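Oxidoreductase, short chain dehydrogenase/reductase family (Burkholderia thailandensis, PDB 5WJS) probably catalyses an NADH-dependent oxidation or reduction, as a Rossmann-fold member of the short-chain dehydrogenase/reductase family that binds the dinucleotide. Local coordinates at residues 212-217 / 272-277. Numbering follows the deposited sequence.
With NAI (1,4-dihydronicotinamide adenine dinucleotide), chain C.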
loop_
_atom_site.group_PDB
_atom_site.type_symbol
_atom_site.label_atom_id
_atom_site.label_comp_id
_atom_site.label_asym_id
_atom_site.label_seq_id
_atom_site.Cartn_x
_atom_site.Cartn_y
_atom_site.Cartn_z
ATOM N N ASN A 212 2.483 -6.052 9.003
ATOM C CA ASN A 212 2.365 -6.213 7.562
ATOM C C ASN A 212 3.653 -6.807 7.019
ATOM O O ASN A 212 4.734 -6.623 7.592
ATOM C CB ASN A 212 2.083 -4.877 6.855
ATOM C CG ASN A 212 0.705 -4.340 7.161
ATOM O OD1 ASN A 212 -0.298 -4.933 6.759
ATOM N ND2 ASN A 212 0.644 -3.194 7.876
ATOM N N THR A 213 3.524 -7.533 5.913
ATOM C CA THR A 213 4.671 -7.989 5.142
ATOM C C THR A 213 4.887 -7.038 3.976
ATOM O O THR A 213 3.958 -6.756 3.208
ATOM C CB THR A 213 4.476 -9.417 4.627
ATOM O OG1 THR A 213 4.184 -10.271 5.734
ATOM C CG2 THR A 213 5.763 -9.927 3.932
ATOM N N LEU A 214 6.098 -6.527 3.865
ATOM C CA LEU A 214 6.488 -5.680 2.750
ATOM C C LEU A 214 7.287 -6.563 1.803
ATOM O O LEU A 214 8.317 -7.112 2.196
ATOM C CB LEU A 214 7.317 -4.483 3.238
ATOM C CG LEU A 214 7.848 -3.494 2.201
ATOM C CD1 LEU A 214 6.687 -2.911 1.398
ATOM C CD2 LEU A 214 8.679 -2.374 2.867
ATOM N N VAL A 215 6.818 -6.695 0.567
ATOM C CA VAL A 215 7.380 -7.662 -0.378
ATOM C C VAL A 215 8.059 -6.924 -1.533
ATOM O O VAL A 215 7.372 -6.394 -2.415
ATOM C CB VAL A 215 6.289 -8.615 -0.896
ATOM C CG1 VAL A 215 6.917 -9.736 -1.731
ATOM C CG2 VAL A 215 5.466 -9.194 0.276
ATOM N N PRO A 216 9.386 -6.843 -1.571
ATOM C CA PRO A 216 10.048 -6.199 -2.712
ATOM C C PRO A 216 10.158 -7.130 -3.907
ATOM O O PRO A 216 10.225 -8.359 -3.776
ATOM C CB PRO A 216 11.450 -5.857 -2.179
ATOM C CG PRO A 216 11.523 -6.417 -0.741
ATOM C CD PRO A 216 10.354 -7.368 -0.599
ATOM N N GLY A 217 10.203 -6.518 -5.091
ATOM C CA GLY A 217 10.653 -7.202 -6.288
ATOM C C GLY A 217 12.164 -7.246 -6.334
ATOM O O GLY A 217 12.848 -7.180 -5.302
ATOM N N VAL A 272 2.190 -6.485 1.190
ATOM C CA VAL A 272 2.264 -5.232 0.451
ATOM C C VAL A 272 3.395 -5.369 -0.564
ATOM O O VAL A 272 4.572 -5.389 -0.196
ATOM C CB VAL A 272 2.485 -4.061 1.411
ATOM C CG1 VAL A 272 2.508 -2.717 0.659
ATOM C CG2 VAL A 272 1.387 -4.099 2.469
ATOM N N VAL A 273 3.044 -5.503 -1.840
ATOM C CA VAL A 273 4.017 -5.858 -2.874
ATOM C C VAL A 273 4.391 -4.618 -3.670
ATOM O O VAL A 273 3.515 -3.904 -4.178
ATOM C CB VAL A 273 3.482 -6.951 -3.812
ATOM C CG1 VAL A 273 4.568 -7.331 -4.845
ATOM C CG2 VAL A 273 3.005 -8.169 -3.013
ATOM N N VAL A 274 5.693 -4.377 -3.786
ATOM C CA VAL A 274 6.246 -3.233 -4.515
ATOM C C VAL A 274 7.266 -3.840 -5.476
ATOM O O VAL A 274 8.422 -4.073 -5.109
ATOM C CB VAL A 274 6.899 -2.203 -3.582
ATOM C CG1 VAL A 274 7.383 -0.973 -4.351
ATOM C CG2 VAL A 274 5.933 -1.787 -2.448
ATOM N N ASP A 275 6.837 -4.140 -6.718
ATOM C CA ASP A 275 7.683 -4.963 -7.581
ATOM C C ASP A 275 7.507 -4.681 -9.068
ATOM O O ASP A 275 7.896 -5.526 -9.883
ATOM C CB ASP A 275 7.399 -6.474 -7.343
ATOM C CG ASP A 275 6.033 -6.912 -7.874
ATOM O OD1 ASP A 275 5.167 -6.039 -8.102
ATOM O OD2 ASP A 275 5.826 -8.132 -8.075
ATOM N N GLY A 276 6.906 -3.556 -9.447
ATOM C CA GLY A 276 6.712 -3.269 -10.856
ATOM C C GLY A 276 5.755 -4.199 -11.573
ATOM O O GLY A 276 5.750 -4.230 -12.802
ATOM N N GLY A 277 4.963 -4.982 -10.841
ATOM C CA GLY A 277 3.963 -5.834 -11.452
ATOM C C GLY A 277 4.438 -7.220 -11.827
ATOM O O GLY A 277 3.778 -7.887 -12.636
HETATM P PA NAI C . 21.237 -7.537 1.636
HETATM O O1A NAI C . 21.772 -8.939 1.791
HETATM O O2A NAI C . 21.858 -6.772 0.469
HETATM O O5B NAI C . 21.528 -6.671 3.017
HETATM C C5B NAI C . 21.105 -7.225 4.247
HETATM C C4B NAI C . 21.631 -6.229 5.359
HETATM O O4B NAI C . 21.356 -6.975 6.698
HETATM C C3B NAI C . 22.886 -6.076 5.251
HETATM O O3B NAI C . 23.352 -4.722 5.608
HETATM C C2B NAI C . 23.550 -7.165 6.327
HETATM O O2B NAI C . 24.829 -6.641 6.745
HETATM C C1B NAI C . 22.724 -7.299 7.301
HETATM N N9A NAI C . 22.765 -8.741 7.635
HETATM C C8A NAI C . 22.750 -9.912 7.000
HETATM N N7A NAI C . 22.869 -10.872 7.934
HETATM C C5A NAI C . 22.972 -10.274 9.129
HETATM C C6A NAI C . 23.143 -10.821 10.381
HETATM N N6A NAI C . 23.253 -12.127 11.111
HETATM N N1A NAI C . 23.215 -10.037 11.451
HETATM C C2A NAI C . 23.155 -8.681 11.310
HETATM N N3A NAI C . 23.002 -8.133 10.053
HETATM C C4A NAI C . 22.921 -8.945 8.972
HETATM O O3 NAI C . 19.588 -7.610 1.513
HETATM P PN NAI C . 18.695 -6.590 0.625
HETATM O O1N NAI C . 19.032 -5.154 0.937
HETATM O O2N NAI C . 18.871 -6.862 -0.812
HETATM O O5D NAI C . 17.063 -6.901 0.982
HETATM C C5D NAI C . 16.516 -6.406 2.194
HETATM C C4D NAI C . 15.185 -7.181 2.461
HETATM O O4D NAI C . 14.459 -7.243 1.356
HETATM C C3D NAI C . 15.547 -8.610 2.798
HETATM O O3D NAI C . 14.769 -9.028 3.842
HETATM C C2D NAI C . 15.254 -9.400 1.503
HETATM O O2D NAI C . 14.963 -10.844 1.777
HETATM C C1D NAI C . 14.241 -8.773 0.983
HETATM N N1N NAI C . 14.221 -8.905 -0.487
HETATM C C2N NAI C . 15.093 -8.068 -1.304
HETATM C C3N NAI C . 15.159 -8.292 -2.839
HETATM C C7N NAI C . 16.175 -7.459 -3.663
HETATM O O7N NAI C . 16.221 -7.583 -4.839
HETATM N N7N NAI C . 17.085 -6.512 -2.967
HETATM C C4N NAI C . 14.165 -9.223 -3.563
HETATM C C5N NAI C . 13.016 -9.734 -2.636
HETATM C C6N NAI C . 13.334 -9.875 -1.134
#
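The ends of strands 209-216 and 271-274 run parallel, their segment axes 4.6 Å apart, joined by a ladder of four backbone hydrogen bonds that continues to Gly217. Thr213 O accepts from Val272 N at 2.7 Å, and Val272 O accepts from Val215 N. Val215 O takes Val274 N, and Val274 O takes Gly217 N at 3.0 Å. This last bond is the most bent, 151° at the hydrogen, with the donor above the carbonyl plane.

On one face of the sheet, a chi1 of 179° swings Leu214 CG away from its own N, and CD1 reaches across to Val272 and Val274. The Leu214 and Val274 side chains meet at a slant, CD1 to CG2 4.1 Å. Helix 249-260 covers this face through Leu252 and Met255. Pro216 points to the same face, and its CG lies over the dihydronicotinamide ring, 3.7 Å from NAI N1N. On the other face, Val273 CG2 lies against Val215 CB at 3.9 Å. Beyond the strands, Asp275 CB packs 3.5 Å from Gly217 CA. The Asp275 carboxylate turns back on its own chain: OD1 accepts from Gly277 N in an Asx turn, and OD2 accepts from Ala279 N.

Strand 271-274 is the last strand of the Rossmann sheet within this chain, and the second subunit packs on Val273 and Val274. Gly217 O lies 3.0 Å from NAI C4N, so the backbone pairing and its apolar flanks probably help to hold Pro216 and Gly217 against the cofactor.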